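Local coordinates for protein malate dehydrogenase (Porphyromonas gingivalis, PDB 3FI9) that probably catalyses the NAD-dependent interconversion of malate and oxaloacetate, at residues C119-A129 against L142-L150; T34-A44 against L62-A73. One frame throughout, in Å; residues are numbered along the deposited sequence.

Contact 1. Residues C119-A129 against L142-L150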
loop_
_atom_site.group_PDB
_atom_site.type_symbol
_atom_site.label_atom_id
_atom_site.label_comp_id
_atom_site.label_asym_id
_atom_site.label_seq_id
_atom_site.Cartn_x
_atom_site.Cartn_y
_atom_site.Cartn_z
ATOM N N CYS A 119 -6.854 -2.760 -26.315
ATOM C CA CYS A 119 -6.215 -2.235 -25.087
ATOM C C CYS A 119 -5.580 -0.884 -25.368
ATOM O O CYS A 119 -5.037 -0.685 -26.452
ATOM C CB CYS A 119 -5.113 -3.227 -24.629
ATOM S SG CYS A 119 -4.658 -3.094 -22.838
ATOM N N LYS A 120 -5.619 0.046 -24.412
ATOM C CA LYS A 120 -5.050 1.368 -24.620
ATOM C C LYS A 120 -3.557 1.414 -24.201
ATOM O O LYS A 120 -2.738 2.011 -24.871
ATOM C CB LYS A 120 -5.853 2.433 -23.857
ATOM C CG LYS A 120 -7.254 2.778 -24.505
ATOM C CD LYS A 120 -8.134 3.531 -23.514
ATOM C CE LYS A 120 -8.744 4.782 -24.085
ATOM N NZ LYS A 120 -10.084 4.533 -24.638
ATOM N N HIS A 121 -3.234 0.828 -23.061
ATOM C CA HIS A 121 -1.844 0.860 -22.567
ATOM C C HIS A 121 -1.464 -0.331 -21.735
ATOM O O HIS A 121 -2.267 -0.837 -20.960
ATOM C CB HIS A 121 -1.598 2.134 -21.725
ATOM C CG HIS A 121 -0.156 2.522 -21.662
ATOM N ND1 HIS A 121 0.432 3.294 -22.638
ATOM C CD2 HIS A 121 0.826 2.213 -20.769
ATOM C CE1 HIS A 121 1.718 3.444 -22.358
ATOM N NE2 HIS A 121 1.988 2.782 -21.242
ATOM N N VAL A 122 -0.198 -0.746 -21.829
ATOM C CA VAL A 122 0.241 -1.908 -21.120
ATOM C C VAL A 122 1.601 -1.570 -20.527
ATOM O O VAL A 122 2.436 -1.000 -21.222
ATOM C CB VAL A 122 0.467 -3.121 -22.087
ATOM C CG1 VAL A 122 0.987 -4.312 -21.292
ATOM C CG2 VAL A 122 -0.824 -3.454 -22.793
ATOM N N ILE A 123 1.786 -1.936 -19.265
ATOM C CA ILE A 123 3.058 -1.738 -18.543
ATOM C C ILE A 123 3.602 -3.056 -18.037
ATOM O O ILE A 123 2.913 -3.826 -17.321
ATOM C CB ILE A 123 2.884 -0.729 -17.359
ATOM C CG1 ILE A 123 2.205 0.581 -17.867
ATOM C CG2 ILE A 123 4.258 -0.514 -16.652
ATOM C CD1 ILE A 123 1.975 1.661 -16.767
ATOM N N ILE A 124 4.868 -3.319 -18.380
ATOM C CA ILE A 124 5.498 -4.563 -18.059
ATOM C C ILE A 124 6.578 -4.255 -17.016
ATOM O O ILE A 124 7.397 -3.356 -17.249
ATOM C CB ILE A 124 6.158 -5.127 -19.315
ATOM C CG1 ILE A 124 5.125 -5.359 -20.451
ATOM C CG2 ILE A 124 6.916 -6.409 -18.955
ATOM C CD1 ILE A 124 4.043 -6.353 -20.053
ATOM N N ILE A 125 6.599 -4.950 -15.879
ATOM C CA ILE A 125 7.601 -4.569 -14.878
ATOM C C ILE A 125 8.574 -5.684 -14.494
ATOM O O ILE A 125 9.590 -5.427 -13.835
ATOM C CB ILE A 125 6.969 -3.954 -13.602
ATOM C CG1 ILE A 125 6.542 -5.038 -12.608
ATOM C CG2 ILE A 125 5.871 -2.898 -13.996
ATOM C CD1 ILE A 125 6.544 -4.526 -11.165
ATOM N N PHE A 126 8.308 -6.887 -14.968
ATOM C CA PHE A 126 9.158 -8.014 -14.677
ATOM C C PHE A 126 10.417 -8.038 -15.563
ATOM O O PHE A 126 10.416 -7.625 -16.729
ATOM C CB PHE A 126 8.383 -9.345 -14.653
ATOM C CG PHE A 126 7.716 -9.722 -15.969
ATOM C CD1 PHE A 126 8.389 -10.496 -16.914
ATOM C CD2 PHE A 126 6.410 -9.364 -16.223
ATOM C CE1 PHE A 126 7.750 -10.884 -18.105
ATOM C CE2 PHE A 126 5.764 -9.742 -17.415
ATOM C CZ PHE A 126 6.451 -10.493 -18.366
ATOM N N ASN A 127 11.519 -8.454 -14.966
ATOM C CA ASN A 127 12.798 -8.364 -15.647
ATOM C C ASN A 127 13.106 -9.580 -16.506
ATOM O O ASN A 127 12.525 -10.639 -16.307
ATOM C CB ASN A 127 13.910 -8.097 -14.638
ATOM C CG ASN A 127 14.123 -6.615 -14.420
ATOM O OD1 ASN A 127 14.052 -5.820 -15.365
ATOM N ND2 ASN A 127 14.340 -6.228 -13.190
ATOM N N PRO A 128 14.021 -9.420 -17.471
ATOM C CA PRO A 128 14.713 -8.157 -17.767
ATOM C C PRO A 128 13.814 -7.251 -18.619
ATOM O O PRO A 128 13.482 -7.619 -19.745
ATOM C CB PRO A 128 15.943 -8.619 -18.554
ATOM C CG PRO A 128 15.511 -9.902 -19.209
ATOM C CD PRO A 128 14.531 -10.555 -18.283
ATOM N N ALA A 129 13.399 -6.096 -18.082
ATOM C CA ALA A 129 12.340 -5.285 -18.732
ATOM C C ALA A 129 12.616 -4.789 -20.152
ATOM O O ALA A 129 11.678 -4.631 -20.941
ATOM C CB ALA A 129 11.861 -4.109 -17.800
ATOM N N LEU A 142 0.289 -4.078 -30.572
ATOM C CA LEU A 142 -0.040 -2.696 -30.228
ATOM C C LEU A 142 0.974 -1.745 -30.877
ATOM O O LEU A 142 2.010 -2.202 -31.343
ATOM C CB LEU A 142 -0.117 -2.481 -28.696
ATOM C CG LEU A 142 -1.134 -3.363 -27.902
ATOM C CD1 LEU A 142 -0.973 -3.188 -26.415
ATOM C CD2 LEU A 142 -2.611 -3.092 -28.297
ATOM N N LYS A 143 0.645 -0.448 -30.945
ATOM C CA LYS A 143 1.605 0.601 -31.335
ATOM C C LYS A 143 2.708 0.826 -30.272
ATOM O O LYS A 143 2.512 0.529 -29.085
ATOM C CB LYS A 143 0.855 1.910 -31.541
ATOM C CG LYS A 143 -0.128 1.829 -32.739
ATOM C CD LYS A 143 -0.840 3.144 -32.943
ATOM C CE LYS A 143 -1.516 3.586 -31.670
ATOM N NZ LYS A 143 -2.406 2.517 -31.128
ATOM N N PRO A 144 3.872 1.354 -30.690
ATOM C CA PRO A 144 4.933 1.622 -29.688
ATOM C C PRO A 144 4.491 2.571 -28.573
ATOM O O PRO A 144 4.953 2.440 -27.435
ATOM C CB PRO A 144 6.044 2.260 -30.526
ATOM C CG PRO A 144 5.922 1.578 -31.852
ATOM C CD PRO A 144 4.409 1.350 -32.066
ATOM N N SER A 145 3.598 3.520 -28.882
ATOM C CA SER A 145 3.128 4.426 -27.865
ATOM C C SER A 145 2.274 3.759 -26.764
ATOM O O SER A 145 1.951 4.381 -25.755
ATOM C CB SER A 145 2.283 5.502 -28.522
ATOM O OG SER A 145 1.121 4.857 -29.019
ATOM N N GLN A 146 1.937 2.487 -26.932
ATOM C CA GLN A 146 1.009 1.852 -26.015
ATOM C C GLN A 146 1.667 0.956 -24.982
ATOM O O GLN A 146 0.974 0.345 -24.176
ATOM C CB GLN A 146 -0.013 1.039 -26.825
ATOM C CG GLN A 146 -0.871 1.912 -27.820
ATOM C CD GLN A 146 -1.877 1.066 -28.540
ATOM O OE1 GLN A 146 -1.577 0.524 -29.598
ATOM N NE2 GLN A 146 -3.065 0.878 -27.936
ATOM N N VAL A 147 2.984 0.788 -25.042
ATOM C CA VAL A 147 3.664 -0.112 -24.092
ATOM C C VAL A 147 4.841 0.567 -23.423
ATOM O O VAL A 147 5.668 1.136 -24.116
ATOM C CB VAL A 147 4.168 -1.415 -24.777
ATOM C CG1 VAL A 147 4.859 -2.384 -23.752
ATOM C CG2 VAL A 147 2.999 -2.125 -25.466
ATOM N N THR A 148 4.910 0.511 -22.086
ATOM C CA THR A 148 6.058 1.037 -21.324
ATOM C C THR A 148 6.528 0.003 -20.305
ATOM O O THR A 148 5.831 -0.979 -20.022
ATOM C CB THR A 148 5.706 2.312 -20.535
ATOM O OG1 THR A 148 4.457 2.121 -19.845
ATOM C CG2 THR A 148 5.560 3.503 -21.492
ATOM N N THR A 149 7.732 0.209 -19.765
ATOM C CA THR A 149 8.200 -0.584 -18.655
ATOM C C THR A 149 8.561 0.331 -17.483
ATOM O O THR A 149 8.899 1.479 -17.680
ATOM C CB THR A 149 9.475 -1.420 -19.029
ATOM O OG1 THR A 149 10.538 -0.535 -19.411
ATOM C CG2 THR A 149 9.185 -2.326 -20.269
ATOM N N LEU A 150 8.458 -0.193 -16.264
ATOM C CA LEU A 150 8.982 0.463 -15.076
ATOM C C LEU A 150 10.512 0.599 -15.210
ATOM O O LEU A 150 11.221 -0.410 -15.346
ATOM C CB LEU A 150 8.698 -0.416 -13.854
ATOM C CG LEU A 150 9.394 0.029 -12.573
ATOM C CD1 LEU A 150 8.806 1.410 -12.192
ATOM C CD2 LEU A 150 9.262 -1.026 -11.425
#

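Contact 2. Residues T34-A44 against L62-A73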
loop_
_atom_site.group_PDB
_atom_site.type_symbol
_atom_site.label_atom_id
_atom_site.label_comp_id
_atom_site.label_asym_id
_atom_site.label_seq_id
_atom_site.Cartn_x
_atom_site.Cartn_y
_atom_site.Cartn_z
ATOM N N THR A 34 -10.162 3.369 -11.530
ATOM C CA THR A 34 -11.422 2.821 -12.091
ATOM C C THR A 34 -12.094 1.937 -11.035
ATOM O O THR A 34 -11.416 1.185 -10.301
ATOM C CB THR A 34 -11.129 1.950 -13.345
ATOM O OG1 THR A 34 -12.304 1.258 -13.789
ATOM C CG2 THR A 34 -10.086 0.928 -13.041
ATOM N N PRO A 35 -13.428 1.898 -11.037
ATOM C CA PRO A 35 -14.101 0.932 -10.177
ATOM C C PRO A 35 -13.923 -0.503 -10.689
ATOM O O PRO A 35 -14.019 -1.478 -9.916
ATOM C CB PRO A 35 -15.585 1.357 -10.241
ATOM C CG PRO A 35 -15.690 2.341 -11.434
ATOM C CD PRO A 35 -14.336 2.703 -11.903
ATOM N N ASN A 36 -13.624 -0.638 -11.982
ATOM C CA ASN A 36 -13.535 -1.962 -12.581
ATOM C C ASN A 36 -12.091 -2.439 -12.553
ATOM O O ASN A 36 -11.354 -2.383 -13.537
ATOM C CB ASN A 36 -14.158 -1.916 -13.972
ATOM C CG ASN A 36 -15.642 -1.539 -13.877
ATOM O OD1 ASN A 36 -16.399 -2.233 -13.197
ATOM N ND2 ASN A 36 -16.034 -0.402 -14.464
ATOM N N LEU A 37 -11.686 -2.849 -11.367
ATOM C CA LEU A 37 -10.312 -3.292 -11.146
ATOM C C LEU A 37 -10.325 -4.805 -11.098
ATOM O O LEU A 37 -11.044 -5.408 -10.304
ATOM C CB LEU A 37 -9.823 -2.710 -9.811
ATOM C CG LEU A 37 -8.423 -3.118 -9.382
ATOM C CD1 LEU A 37 -7.469 -2.514 -10.353
ATOM C CD2 LEU A 37 -8.128 -2.668 -7.897
ATOM N N CYS A 38 -9.546 -5.434 -11.978
ATOM C CA CYS A 38 -9.553 -6.883 -12.100
ATOM C C CYS A 38 -8.186 -7.471 -11.776
ATOM O O CYS A 38 -7.158 -7.009 -12.308
ATOM C CB CYS A 38 -10.013 -7.271 -13.513
ATOM S SG CYS A 38 -9.917 -9.022 -13.876
ATOM N N LEU A 39 -8.178 -8.455 -10.875
ATOM C CA LEU A 39 -6.942 -9.049 -10.387
ATOM C C LEU A 39 -6.777 -10.438 -10.986
ATOM O O LEU A 39 -7.671 -11.316 -10.833
ATOM C CB LEU A 39 -6.949 -9.097 -8.870
ATOM C CG LEU A 39 -7.237 -7.792 -8.112
ATOM C CD1 LEU A 39 -6.918 -8.054 -6.635
ATOM C CD2 LEU A 39 -6.352 -6.663 -8.690
ATOM N N TYR A 40 -5.648 -10.658 -11.679
ATOM C CA TYR A 40 -5.413 -11.961 -12.307
ATOM C C TYR A 40 -4.127 -12.590 -11.741
ATOM O O TYR A 40 -3.111 -11.900 -11.609
ATOM C CB TYR A 40 -5.324 -11.852 -13.847
ATOM C CG TYR A 40 -4.659 -13.094 -14.436
ATOM C CD1 TYR A 40 -5.397 -14.256 -14.677
ATOM C CD2 TYR A 40 -3.296 -13.121 -14.691
ATOM C CE1 TYR A 40 -4.804 -15.395 -15.196
ATOM C CE2 TYR A 40 -2.672 -14.268 -15.189
ATOM C CZ TYR A 40 -3.432 -15.413 -15.423
ATOM O OH TYR A 40 -2.803 -16.541 -15.910
ATOM N N ASP A 41 -4.177 -13.879 -11.397
ATOM C CA ASP A 41 -2.988 -14.626 -11.074
ATOM C C ASP A 41 -3.331 -16.087 -11.283
ATOM O O ASP A 41 -4.441 -16.532 -10.909
ATOM C CB ASP A 41 -2.585 -14.405 -9.604
ATOM C CG ASP A 41 -1.109 -14.624 -9.348
ATOM O OD1 ASP A 41 -0.721 -15.806 -9.321
ATOM O OD2 ASP A 41 -0.324 -13.632 -9.125
ATOM N N PRO A 42 -2.374 -16.859 -11.834
ATOM C CA PRO A 42 -2.534 -18.356 -11.863
ATOM C C PRO A 42 -2.659 -18.956 -10.478
ATOM O O PRO A 42 -3.193 -20.053 -10.340
ATOM C CB PRO A 42 -1.226 -18.853 -12.512
ATOM C CG PRO A 42 -0.249 -17.718 -12.336
ATOM C CD PRO A 42 -1.105 -16.437 -12.455
ATOM N N PHE A 43 -2.160 -18.278 -9.445
ATOM C CA PHE A 43 -2.171 -18.871 -8.099
ATOM C C PHE A 43 -3.489 -18.536 -7.412
ATOM O O PHE A 43 -3.595 -17.519 -6.729
ATOM C CB PHE A 43 -0.952 -18.397 -7.298
ATOM C CG PHE A 43 -0.844 -18.982 -5.922
ATOM C CD1 PHE A 43 -1.209 -20.304 -5.677
ATOM C CD2 PHE A 43 -0.355 -18.219 -4.877
ATOM C CE1 PHE A 43 -1.105 -20.843 -4.401
ATOM C CE2 PHE A 43 -0.250 -18.743 -3.595
ATOM C CZ PHE A 43 -0.625 -20.053 -3.360
ATOM N N ALA A 44 -4.498 -19.388 -7.593
ATOM C CA ALA A 44 -5.867 -19.012 -7.225
ATOM C C ALA A 44 -6.040 -18.784 -5.714
ATOM O O ALA A 44 -6.792 -17.915 -5.288
ATOM C CB ALA A 44 -6.890 -20.069 -7.738
ATOM N N LEU A 62 -15.985 0.484 -5.487
ATOM C CA LEU A 62 -15.086 -0.410 -6.201
ATOM C C LEU A 62 -15.875 -1.620 -6.680
ATOM O O LEU A 62 -16.644 -2.182 -5.912
ATOM C CB LEU A 62 -13.946 -0.878 -5.293
ATOM C CG LEU A 62 -12.779 -1.566 -5.999
ATOM C CD1 LEU A 62 -12.061 -0.574 -6.937
ATOM C CD2 LEU A 62 -11.801 -2.141 -4.984
ATOM N N ASN A 63 -15.651 -2.033 -7.908
ATOM C CA ASN A 63 -16.216 -3.284 -8.440
ATOM C C ASN A 63 -15.072 -4.301 -8.654
ATOM O O ASN A 63 -14.704 -4.604 -9.797
ATOM C CB ASN A 63 -16.845 -3.048 -9.804
ATOM C CG ASN A 63 -18.229 -2.331 -9.740
ATOM O OD1 ASN A 63 -19.135 -2.751 -8.998
ATOM N ND2 ASN A 63 -18.400 -1.275 -10.563
ATOM N N LEU A 64 -14.497 -4.806 -7.580
ATOM C CA LEU A 64 -13.334 -5.669 -7.709
ATOM C C LEU A 64 -13.718 -7.058 -8.282
ATOM O O LEU A 64 -14.704 -7.653 -7.870
ATOM C CB LEU A 64 -12.683 -5.852 -6.350
ATOM C CG LEU A 64 -11.306 -6.518 -6.366
ATOM C CD1 LEU A 64 -10.175 -5.492 -6.804
ATOM C CD2 LEU A 64 -10.967 -7.111 -4.969
ATOM N N THR A 65 -12.928 -7.560 -9.216
ATOM C CA THR A 65 -13.102 -8.898 -9.738
ATOM C C THR A 65 -11.749 -9.598 -9.618
ATOM O O THR A 65 -10.697 -8.951 -9.596
ATOM C CB THR A 65 -13.657 -8.974 -11.205
ATOM O OG1 THR A 65 -12.897 -8.145 -12.104
ATOM C CG2 THR A 65 -15.176 -8.607 -11.286
ATOM N N PHE A 66 -11.765 -10.912 -9.484
ATOM C CA PHE A 66 -10.504 -11.645 -9.543
ATOM C C PHE A 66 -10.716 -12.937 -10.273
ATOM O O PHE A 66 -11.821 -13.503 -10.251
ATOM C CB PHE A 66 -9.869 -11.857 -8.186
ATOM C CG PHE A 66 -10.678 -12.698 -7.234
ATOM C CD1 PHE A 66 -10.406 -14.061 -7.083
ATOM C CD2 PHE A 66 -11.691 -12.132 -6.479
ATOM C CE1 PHE A 66 -11.149 -14.835 -6.185
ATOM C CE2 PHE A 66 -12.426 -12.911 -5.580
ATOM C CZ PHE A 66 -12.166 -14.243 -5.443
ATOM N N THR A 67 -9.659 -13.401 -10.928
ATOM C CA THR A 67 -9.762 -14.599 -11.734
ATOM C C THR A 67 -8.388 -15.177 -12.054
ATOM O O THR A 67 -7.376 -14.440 -12.142
ATOM C CB THR A 67 -10.571 -14.315 -13.064
ATOM O OG1 THR A 67 -10.675 -15.518 -13.835
ATOM C CG2 THR A 67 -9.872 -13.275 -13.941
ATOM N N SER A 68 -8.349 -16.503 -12.212
ATOM C CA SER A 68 -7.153 -17.198 -12.727
ATOM C C SER A 68 -7.288 -17.623 -14.190
ATOM O O SER A 68 -6.450 -18.393 -14.692
ATOM C CB SER A 68 -6.821 -18.425 -11.887
ATOM O OG SER A 68 -6.553 -18.026 -10.572
ATOM N N ASP A 69 -8.317 -17.106 -14.852
ATOM C CA ASP A 69 -8.592 -17.361 -16.267
ATOM C C ASP A 69 -8.212 -16.125 -17.059
ATOM O O ASP A 69 -8.827 -15.054 -16.913
ATOM C CB ASP A 69 -10.081 -17.656 -16.512
ATOM C CG ASP A 69 -10.373 -18.020 -17.993
ATOM O OD1 ASP A 69 -10.317 -19.215 -18.357
ATOM O OD2 ASP A 69 -10.565 -17.128 -18.818
ATOM N N ILE A 70 -7.200 -16.266 -17.906
ATOM C CA ILE A 70 -6.709 -15.109 -18.620
ATOM C C ILE A 70 -7.719 -14.496 -19.574
ATOM O O ILE A 70 -7.728 -13.315 -19.726
ATOM C CB ILE A 70 -5.371 -15.385 -19.345
ATOM C CG1 ILE A 70 -4.829 -14.063 -19.891
ATOM C CG2 ILE A 70 -5.506 -16.481 -20.403
ATOM C CD1 ILE A 70 -4.164 -13.230 -18.765
ATOM N N LYS A 71 -8.552 -15.305 -20.241
ATOM C CA LYS A 71 -9.564 -14.745 -21.119
ATOM C C LYS A 71 -10.497 -13.839 -20.330
ATOM O O LYS A 71 -10.830 -12.757 -20.769
ATOM C CB LYS A 71 -10.408 -15.825 -21.835
ATOM C CG LYS A 71 -11.321 -15.189 -22.921
ATOM C CD LYS A 71 -12.268 -16.193 -23.619
ATOM C CE LYS A 71 -13.033 -15.477 -24.741
ATOM N NZ LYS A 71 -13.700 -16.470 -25.643
ATOM N N GLU A 72 -10.926 -14.298 -19.166
ATOM C CA GLU A 72 -11.841 -13.495 -18.349
ATOM C C GLU A 72 -11.220 -12.169 -17.911
ATOM O O GLU A 72 -11.858 -11.108 -17.984
ATOM C CB GLU A 72 -12.243 -14.302 -17.114
ATOM C CG GLU A 72 -13.257 -15.371 -17.441
ATOM C CD GLU A 72 -13.688 -16.129 -16.209
ATOM O OE1 GLU A 72 -13.079 -15.900 -15.134
ATOM O OE2 GLU A 72 -14.631 -16.945 -16.326
ATOM N N ALA A 73 -9.966 -12.251 -17.504
ATOM C CA ALA A 73 -9.174 -11.119 -16.992
ATOM C C ALA A 73 -8.920 -10.072 -18.070
ATOM O O ALA A 73 -9.013 -8.870 -17.821
ATOM C CB ALA A 73 -7.840 -11.640 -16.442
HETATM O O HOH W 1 -15.880 -4.963 -12.728
HETATM O O HOH W 2 -3.983 -18.979 -14.839
#

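Contact 1. Residues C119-A129 against L142-L150
His-121 and Thr-148 meet across two neighbouring parallel strands, 121-124 and 147-150, of the Rossmann-type NAD-binding domain. Helix 129-140 connects the strands, so this is a beta-alpha-beta unit. NE2 of His-121 and OG1 of Thr-148 are hydrogen-bonded at 2.9 Å. The hydroxyl lies at the ring edge, in its plane. The side chains cross at about a right angle. With chi1 at -157°, CG of His-121 is opposite the backbone N, and the carbonyl O of Gln-146 lies over one ring face, toward its rim. That oxygen accepts a hydrogen bond from the N of Val-122 at 2.8 Å. The ladder continues from Thr-148 N to Val-122 O and from Ile-124 N to Thr-148 O, then ends in a weak bond from Leu-150 N to Ile-124 O.

On the His-121 side of the sheet, CG1 of Ile-123 packs 3.4 Å from OG1 of Thr-148, and the two side chains run alongside each other. Ile-123 in turn touches helix 238-251. On the other side, CG2 of Val-122 meets CD1 of Leu-142 at 3.6 Å. Helix 94-115 packs against Val-122 and Ile-124, and helix 129-140 against Ile-124 and Val-147.

Past the strand end, Ile-125, Phe-126 and Asn-127 are predicted to bind NAD, and Asn-127 also substrate. OD1 of Asn-127 accepts from Ala-129 N in an Asx turn, and CB of Ala-129 rests 3.8 Å from CB of Thr-149. At the opposite end, the amide of Gln-146 is held at both its oxygen and its nitrogen. Its OE1 accepts from N and NZ of Lys-143, while its NE2 donates to Lys-120 O at 3.3 Å, from above that carbonyl plane.

Contact 2. Residues T34-A44 against L62-A73
Strands 37-40 and 65-67 form a parallel beta-alpha-beta unit of the Rossmann-type NAD-binding domain, with helix 44-57 as the connection. Strand 65-67 is the outermost strand at this end of the sheet within the chain. The ladder runs from Asn-63 N to Pro-35 O, through Thr-65 N to Leu-37 O, Leu-39 N to Thr-65 O and Thr-67 N to Leu-39 O. It closes with a weak bond from Asp-41 N to Thr-67 O.

On one face, CD1 of Leu-64 sits 3.7 Å from CD2 of Leu-37 and also meets CG of Leu-39. The other face carries Cys-38 and Tyr-40, covered by helix 70-74. With CG turned away from the backbone N (chi1 162°), the Tyr-40 ring reaches Ile-70, whose CD1 stands over the ring centre in a CH-pi contact, 4.0 Å from the centroid. CB of Ala-73 touches CB of Tyr-40 at 3.6 Å.

Two polar groups shape the turn into this helix. OG1 of Thr-67 accepts from Asp-69 N in an ST turn and donates to OE1 of Glu-72. Asp-69 is the N-cap, with OD2 taking the N-H of Glu-72.

Beyond the strand, Ser-68 OG donates to Asp-41 O at 2.6 Å, nearly head-on to the carbonyl. The Asp-41 carboxylate is held by Phe-43 N at OD1 and by Ala-17 N at OD2. Asp-41 is predicted to bind NAD, and these bonds fix its carboxylate beside the predicted cofactor-binding loop containing Ala-17.

Overall arrangement
Contacts 1 and 2 each pair the two parallel strands of a beta-alpha-beta unit, in one shared sheet of the NAD-binding domain. Their centres lie about 19 Å apart, and they do not touch. Contact 1 is largely buried, its centre about 8 Å from the centre of the chain, with helices packed against both faces of its strands. Contact 2 lies at the edge of the sheet within this chain and is only partly buried; Asn-63 there packs on Lys-169 of the second subunit. The interior pair has a histidine–threonine side-chain bond on one face of the sheet. The edge pair has a CH-pi contact on Tyr-40, a serine-to-carbonyl bond and a capped helix start. In both, residues predicted to bind NAD follow the C-terminal end of the first strand.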